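Local coordinates for protein arylesterase (PDB 5L2P) that hydrolyses aryl esters and organophosphate triesters such as paraoxon, as a serine esterase of the GDXG lipolytic family, at residues 68-74 / 102-108; 176-180 / 301-305. One frame throughout, in Å; residues are numbered along the deposited sequence.

Contact 1 (68-74 / 102-108)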
ATOM      1  N   SER A  68      39.977   8.032  10.183  1.00 52.67           N
ATOM      2  CA  SER A  68      40.592   6.752  10.458  1.00 53.55           C
ATOM      3  C   SER A  68      39.895   6.126  11.640  1.00 54.04           C
ATOM      4  O   SER A  68      39.696   6.802  12.630  1.00 52.59           O
ATOM      5  CB  SER A  68      42.050   6.921  10.811  1.00 56.46           C
ATOM      6  OG  SER A  68      42.729   7.605   9.802  1.00 59.89           O
ATOM      7  N   PRO A  69      39.518   4.829  11.538  1.00 54.06           N
ATOM      8  CA  PRO A  69      38.737   4.199  12.596  1.00 54.98           C
ATOM      9  C   PRO A  69      39.539   3.948  13.863  1.00 58.09           C
ATOM     10  O   PRO A  69      40.751   3.995  13.839  1.00 60.88           O
ATOM     11  CB  PRO A  69      38.301   2.869  11.959  1.00 54.02           C
ATOM     12  CG  PRO A  69      39.382   2.551  11.012  1.00 53.45           C
ATOM     13  CD  PRO A  69      39.814   3.880  10.454  1.00 52.76           C
ATOM     14  N   ILE A  70      38.846   3.699  14.964  1.00 60.48           N
ATOM     15  CA  ILE A  70      39.469   3.307  16.221  1.00 63.04           C
ATOM     16  C   ILE A  70      40.298   2.053  16.017  1.00 64.29           C
ATOM     17  O   ILE A  70      41.415   1.964  16.496  1.00 62.99           O
ATOM     18  CB  ILE A  70      38.404   3.012  17.322  1.00 64.78           C
ATOM     19  CG1 ILE A  70      37.687   4.289  17.751  1.00 66.07           C
ATOM     20  CG2 ILE A  70      39.032   2.393  18.555  1.00 66.75           C
ATOM     21  CD1 ILE A  70      38.550   5.284  18.522  1.00 68.47           C
ATOM     22  N   LYS A  71      39.718   1.075  15.322  1.00 68.35           N
ATOM     23  CA  LYS A  71      40.403  -0.176  14.978  1.00 71.14           C
ATOM     24  C   LYS A  71      40.257  -0.378  13.475  1.00 71.93           C
ATOM     25  O   LYS A  71      39.133  -0.520  12.968  1.00 76.47           O
ATOM     26  CB  LYS A  71      39.800  -1.390  15.726  1.00 74.06           C
ATOM     27  CG  LYS A  71      39.301  -1.088  17.140  1.00 78.08           C
ATOM     28  CD  LYS A  71      39.359  -2.291  18.107  1.00 83.31           C
ATOM     29  CE  LYS A  71      39.359  -1.896  19.600  1.00 85.04           C
ATOM     30  NZ  LYS A  71      38.007  -1.527  20.148  1.00 85.92           N
ATOM     31  N   ARG A  72      41.384  -0.422  12.769  1.00 69.66           N
ATOM     32  CA  ARG A  72      41.385  -0.635  11.331  1.00 68.22           C
ATOM     33  C   ARG A  72      41.716  -2.091  11.009  1.00 68.68           C
ATOM     34  O   ARG A  72      42.806  -2.531  11.287  1.00 71.21           O
ATOM     35  CB  ARG A  72      42.412   0.281  10.693  1.00 69.13           C
ATOM     36  CG  ARG A  72      42.264   0.450   9.196  1.00 69.71           C
ATOM     37  CD  ARG A  72      43.350   1.342   8.626  1.00 73.22           C
ATOM     38  NE  ARG A  72      43.208   1.430   7.178  1.00 77.85           N
ATOM     39  CZ  ARG A  72      43.945   2.183   6.376  1.00 80.74           C
ATOM     40  NH1 ARG A  72      44.897   2.950   6.876  1.00 84.30           N
ATOM     41  NH2 ARG A  72      43.730   2.160   5.058  1.00 84.41           N
ATOM     42  N   THR A  73      40.774  -2.823  10.421  1.00 62.75           N
ATOM     43  CA  THR A  73      40.959  -4.247  10.147  1.00 62.08           C
ATOM     44  C   THR A  73      40.827  -4.608   8.659  1.00 65.25           C
ATOM     45  O   THR A  73      40.901  -5.801   8.318  1.00 63.43           O
ATOM     46  CB  THR A  73      39.929  -5.087  10.894  1.00 60.91           C
ATOM     47  OG1 THR A  73      38.615  -4.666  10.503  1.00 60.41           O
ATOM     48  CG2 THR A  73      40.087  -4.924  12.371  1.00 60.71           C
ATOM     49  N   ASN A  74      40.618  -3.619   7.784  1.00 64.37           N
ATOM     50  CA  ASN A  74      40.652  -3.883   6.351  1.00 62.17           C
ATOM     51  C   ASN A  74      41.128  -2.672   5.551  1.00 60.36           C
ATOM     52  O   ASN A  74      41.219  -1.555   6.079  1.00 57.91           O
ATOM     53  CB  ASN A  74      39.294  -4.372   5.854  1.00 61.17           C
ATOM     54  CG  ASN A  74      38.223  -3.328   5.979  1.00 61.84           C
ATOM     55  OD1 ASN A  74      38.175  -2.370   5.212  1.00 64.88           O
ATOM     56  ND2 ASN A  74      37.342  -3.501   6.957  1.00 62.53           N
ATOM     57  N   SER A 102      32.766   4.718   9.896  1.00 51.90           N
ATOM     58  CA  SER A 102      34.180   4.338   9.918  1.00 53.16           C
ATOM     59  C   SER A 102      34.467   3.240  10.948  1.00 53.12           C
ATOM     60  O   SER A 102      35.159   2.282  10.662  1.00 54.67           O
ATOM     61  CB  SER A 102      35.041   5.585  10.219  1.00 54.49           C
ATOM     62  OG  SER A 102      36.435   5.292  10.177  1.00 58.64           O
ATOM     63  N   ASN A 103      33.941   3.403  12.154  1.00 53.29           N
ATOM     64  CA  ASN A 103      34.180   2.445  13.229  1.00 54.20           C
ATOM     65  C   ASN A 103      33.508   1.116  12.967  1.00 55.25           C
ATOM     66  O   ASN A 103      34.054   0.083  13.288  1.00 52.52           O
ATOM     67  CB  ASN A 103      33.707   3.019  14.563  1.00 54.99           C
ATOM     68  CG  ASN A 103      34.604   4.150  15.073  1.00 56.43           C
ATOM     69  OD1 ASN A 103      35.764   4.245  14.703  1.00 55.67           O
ATOM     70  ND2 ASN A 103      34.063   5.002  15.935  1.00 57.72           N
ATOM     71  N   SER A 104      32.311   1.155  12.373  1.00 59.32           N
ATOM     72  CA  SER A 104      31.544  -0.051  12.062  1.00 58.99           C
ATOM     73  C   SER A 104      32.185  -0.806  10.908  1.00 62.36           C
ATOM     74  O   SER A 104      32.310  -2.022  10.949  1.00 60.33           O
ATOM     75  CB  SER A 104      30.137   0.310  11.649  1.00 60.35           C
ATOM     76  OG  SER A 104      29.442   0.917  12.704  1.00 65.24           O
ATOM     77  N   CYS A 105      32.569  -0.070   9.865  1.00 64.98           N
ATOM     78  CA  CYS A 105      33.300  -0.640   8.730  1.00 66.12           C
ATOM     79  C   CYS A 105      34.701  -1.098   9.105  1.00 64.46           C
ATOM     80  O   CYS A 105      35.247  -1.999   8.466  1.00 64.36           O
ATOM     81  CB  CYS A 105      33.449   0.399   7.617  1.00 68.32           C
ATOM     82  SG  CYS A 105      31.901   0.771   6.789  1.00 79.03           S
ATOM     83  N   GLU A 106      35.290  -0.436  10.105  1.00 61.09           N
ATOM     84  CA  GLU A 106      36.675  -0.632  10.510  1.00 58.61           C
ATOM     85  C   GLU A 106      37.599  -0.322   9.348  1.00 57.54           C
ATOM     86  O   GLU A 106      38.560  -1.066   9.047  1.00 58.05           O
ATOM     87  CB  GLU A 106      36.887  -2.043  11.063  1.00 60.64           C
ATOM     88  CG  GLU A 106      36.107  -2.274  12.347  1.00 62.66           C
ATOM     89  CD  GLU A 106      36.129  -3.723  12.810  1.00 65.05           C
ATOM     90  OE1 GLU A 106      37.150  -4.421  12.565  1.00 64.12           O
ATOM     91  OE2 GLU A 106      35.102  -4.152  13.402  1.00 65.19           O
ATOM     92  N   CYS A 107      37.286   0.792   8.683  1.00 54.17           N
ATOM     93  CA  CYS A 107      38.034   1.216   7.525  1.00 53.87           C
ATOM     94  C   CYS A 107      37.990   2.713   7.382  1.00 52.62           C
ATOM     95  O   CYS A 107      37.250   3.393   8.049  1.00 51.89           O
ATOM     96  CB  CYS A 107      37.465   0.555   6.267  1.00 55.36           C
ATOM     97  SG  CYS A 107      35.994   1.373   5.605  1.00 53.74           S
ATOM     98  N   THR A 108      38.782   3.214   6.455  1.00 53.92           N
ATOM     99  CA  THR A 108      38.906   4.640   6.203  1.00 53.39           C
ATOM    100  C   THR A 108      37.668   5.211   5.512  1.00 52.99           C
ATOM    101  O   THR A 108      37.103   4.593   4.614  1.00 52.38           O
ATOM    102  CB  THR A 108      40.087   4.869   5.263  1.00 55.54           C
ATOM    103  OG1 THR A 108      41.230   4.094   5.709  1.00 56.90           O
ATOM    104  CG2 THR A 108      40.395   6.390   5.148  1.00 58.30           C
TER

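Contact 2 (176-180 / 301-305)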
ATOM      1  N   LEU A 176      33.773   0.353  -8.689  1.00 65.48           N
ATOM      2  CA  LEU A 176      33.393   0.575  -7.309  1.00 62.46           C
ATOM      3  C   LEU A 176      32.900  -0.747  -6.812  1.00 60.93           C
ATOM      4  O   LEU A 176      32.209  -1.435  -7.512  1.00 62.80           O
ATOM      5  CB  LEU A 176      32.262   1.606  -7.202  1.00 59.61           C
ATOM      6  CG  LEU A 176      32.643   3.002  -7.680  1.00 59.30           C
ATOM      7  CD1 LEU A 176      31.441   3.914  -7.748  1.00 58.15           C
ATOM      8  CD2 LEU A 176      33.682   3.614  -6.773  1.00 60.63           C
ATOM      9  N   THR A 177      33.250  -1.093  -5.587  1.00 62.33           N
ATOM     10  CA  THR A 177      32.846  -2.379  -5.054  1.00 61.81           C
ATOM     11  C   THR A 177      31.404  -2.371  -4.581  1.00 56.59           C
ATOM     12  O   THR A 177      30.739  -3.405  -4.631  1.00 59.03           O
ATOM     13  CB  THR A 177      33.814  -2.886  -3.950  1.00 65.47           C
ATOM     14  OG1 THR A 177      33.439  -4.209  -3.559  1.00 68.43           O
ATOM     15  CG2 THR A 177      33.780  -2.004  -2.732  1.00 65.30           C
ATOM     16  N   ALA A 178      30.922  -1.220  -4.125  1.00 52.74           N
ATOM     17  CA  ALA A 178      29.575  -1.099  -3.580  1.00 48.69           C
ATOM     18  C   ALA A 178      29.040   0.329  -3.608  1.00 50.33           C
ATOM     19  O   ALA A 178      29.780   1.285  -3.748  1.00 46.77           O
ATOM     20  CB  ALA A 178      29.552  -1.608  -2.158  1.00 47.47           C
ATOM     21  N   GLN A 179      27.715   0.449  -3.505  1.00 56.15           N
ATOM     22  CA  GLN A 179      27.044   1.748  -3.399  1.00 53.89           C
ATOM     23  C   GLN A 179      25.943   1.660  -2.348  1.00 51.78           C
ATOM     24  O   GLN A 179      25.179   0.682  -2.298  1.00 48.45           O
ATOM     25  CB  GLN A 179      26.437   2.152  -4.753  1.00 58.12           C
ATOM     26  CG  GLN A 179      25.451   1.137  -5.321  1.00 59.60           C
ATOM     27  CD  GLN A 179      24.731   1.701  -6.530  1.00 65.00           C
ATOM     28  OE1 GLN A 179      24.355   2.896  -6.548  1.00 64.25           O
ATOM     29  NE2 GLN A 179      24.546   0.854  -7.573  1.00 66.93           N
ATOM     30  N   VAL A 180      25.856   2.693  -1.515  1.00 49.87           N
ATOM     31  CA  VAL A 180      24.894   2.713  -0.442  1.00 48.77           C
ATOM     32  C   VAL A 180      24.107   4.016  -0.424  1.00 50.65           C
ATOM     33  O   VAL A 180      24.389   4.896   0.375  1.00 49.92           O
ATOM     34  CB  VAL A 180      25.575   2.479   0.915  1.00 48.77           C
ATOM     35  CG1 VAL A 180      24.548   2.285   2.021  1.00 47.91           C
ATOM     36  CG2 VAL A 180      26.448   1.234   0.834  1.00 49.41           C
ATOM     37  N   LEU A 301      29.197  -3.654   4.689  1.00 54.38           N
ATOM     38  CA  LEU A 301      30.405  -3.183   3.973  1.00 53.56           C
ATOM     39  C   LEU A 301      31.671  -3.881   4.428  1.00 52.17           C
ATOM     40  O   LEU A 301      32.506  -4.293   3.611  1.00 51.84           O
ATOM     41  CB  LEU A 301      30.584  -1.692   4.131  1.00 53.29           C
ATOM     42  CG  LEU A 301      29.547  -0.835   3.389  1.00 55.52           C
ATOM     43  CD1 LEU A 301      29.744   0.613   3.772  1.00 57.74           C
ATOM     44  CD2 LEU A 301      29.655  -0.989   1.863  1.00 56.32           C
ATOM     45  N   LYS A 302      31.805  -4.013   5.736  1.00 53.09           N
ATOM     46  CA  LYS A 302      32.942  -4.745   6.327  1.00 54.85           C
ATOM     47  C   LYS A 302      32.999  -6.165   5.762  1.00 54.49           C
ATOM     48  O   LYS A 302      34.042  -6.676   5.436  1.00 56.96           O
ATOM     49  CB  LYS A 302      32.772  -4.785   7.833  1.00 55.28           C
ATOM     50  CG  LYS A 302      33.816  -5.584   8.571  1.00 58.33           C
ATOM     51  CD  LYS A 302      33.438  -5.633  10.034  1.00 62.19           C
ATOM     52  CE  LYS A 302      34.287  -6.602  10.811  1.00 66.59           C
ATOM     53  NZ  LYS A 302      33.879  -6.599  12.241  1.00 70.79           N
ATOM     54  N   ASP A 303      31.841  -6.779   5.620  1.00 54.83           N
ATOM     55  CA  ASP A 303      31.729  -8.108   5.046  1.00 56.14           C
ATOM     56  C   ASP A 303      32.077  -8.162   3.570  1.00 56.31           C
ATOM     57  O   ASP A 303      32.664  -9.120   3.111  1.00 60.24           O
ATOM     58  CB  ASP A 303      30.309  -8.625   5.247  1.00 56.77           C
ATOM     59  CG  ASP A 303      30.240 -10.054   5.211  1.00 56.43           C
ATOM     60  OD1 ASP A 303      30.303 -10.556   4.086  1.00 60.40           O
ATOM     61  OD2 ASP A 303      30.138 -10.651   6.296  1.00 56.90           O
ATOM     62  N   ILE A 304      31.718  -7.139   2.820  1.00 53.90           N
ATOM     63  CA  ILE A 304      32.168  -7.042   1.430  1.00 54.30           C
ATOM     64  C   ILE A 304      33.677  -6.778   1.328  1.00 57.00           C
ATOM     65  O   ILE A 304      34.312  -7.250   0.417  1.00 61.07           O
ATOM     66  CB  ILE A 304      31.403  -5.916   0.706  1.00 53.75           C
ATOM     67  CG1 ILE A 304      29.942  -6.307   0.513  1.00 51.24           C
ATOM     68  CG2 ILE A 304      32.030  -5.590  -0.645  1.00 54.36           C
ATOM     69  CD1 ILE A 304      29.027  -5.140   0.222  1.00 50.00           C
ATOM     70  N   PHE A 305      34.246  -6.004   2.248  1.00 60.48           N
ATOM     71  CA  PHE A 305      35.683  -5.712   2.256  1.00 60.56           C
ATOM     72  C   PHE A 305      36.557  -6.875   2.675  1.00 62.58           C
ATOM     73  O   PHE A 305      37.685  -6.967   2.190  1.00 67.31           O
ATOM     74  CB  PHE A 305      36.020  -4.483   3.123  1.00 60.77           C
ATOM     75  CG  PHE A 305      35.459  -3.189   2.602  1.00 58.78           C
ATOM     76  CD1 PHE A 305      35.432  -2.912   1.238  1.00 60.54           C
ATOM     77  CD2 PHE A 305      34.977  -2.242   3.478  1.00 57.33           C
ATOM     78  CE1 PHE A 305      34.914  -1.716   0.760  1.00 59.91           C
ATOM     79  CE2 PHE A 305      34.449  -1.047   3.022  1.00 58.15           C
ATOM     80  CZ  PHE A 305      34.420  -0.775   1.658  1.00 58.96           C
TER

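Contact 1 (68-74 / 102-108)
Thr73 OG1 donates to Glu106 OE1 at 2.5 Å. It approaches from the anti side of the carboxylate, tilted out of its plane. Thr73 N reaches Glu106 O at 3.1 Å, so one residue holds both side chain and backbone of the other. Asn74 ND2 donates to Cys105 O at 3.0 Å, at the last helical residue, and this acceptor lies close to the amide plane. With chi1 at 65°, CG of Asn74 sits between its own backbone N and carbonyl carbon, which turns the amide to that helix end; its OD1 accepts from Gly76 N. A leucine at Asn74 would probably leave Cys105 O without this donor and the Gly76 N-H without its acceptor. Further back, Ile70 N donates to Asn103 OD1 at 3.1 Å, nearly straight at 171°, while Asn103 ND2 binds Pro46 O. Packing surrounds these bonds. The Pro69 ring lies against the helix end, CD 3.5 Å from Cys107 O, which accepts from Ser102 OG. Glu106 takes positive phi (60°), where the chain leaves helix 95-105 for strand 108-112. The 68-74 loop, following strand 61-68, lies along this exit, and helix 287-305 packs against Asn74 and Cys107.

Contact 2 (176-180 / 301-305)
The Phe305 ring meets Thr177 at its edge: CE1 lies 3.7 Å from Thr177 CG2, which comes in near the ring plane. The same ring also touches Asn74 and Cys107. Thr177 has its other branch on Ile304. Its OG1, opposite the backbone N across the CA-CB bond (chi1 -174°), lies 3.5 Å from Ile304 CG2, and the two side chains run past each other in opposite directions. This is a helix laid on the central sheet of an alpha/beta hydrolase fold. Strand 178-182 runs between strands 150-155 and 242-248, parallel to both, and the C-terminal helix 287-305 lies over it. The axes of 178-180 and 301-305 come within 10.7 Å and run nearly antiparallel, at 175°. Between them the contact is mostly apolar. Leu301 CD2 touches two residues of the strand, 4.1 Å from Ala178 CB and 4.0 Å from Val180 CG2. Ile304 CD1 reaches Ala178 CB at 4.3 Å, so this small residue receives two helix side chains. Ile304 also touches Gln242 of the adjoining strand. On the strand, Gln179 points away from the helix, and its NE2 bonds Pro241 O. Asp303 of the helix forms a salt bridge with Arg291 of a second subunit.

Contact 2 is largely buried, between the sheet and the helix laid on it, while contact 1 is only partly buried and includes exposed residues. Their chemistry follows this. Contact 1 joins a loop to a helix end, mainly by hydrogen bonds to carbonyl and carboxylate oxygens. Contact 2 joins a helix to the sheet mainly by apolar side chains. Their centres are about 13 Å apart, and helix 287-305 serves both. Glu106 OE2 of contact 1 makes a salt bridge with Lys302 NZ, at 3.0 Å. Cys105 SG packs on Leu301 CD1 at 3.7 Å. Leu301 and Phe305 take part on both sides, and Lys302 serves the end of helix 95-105.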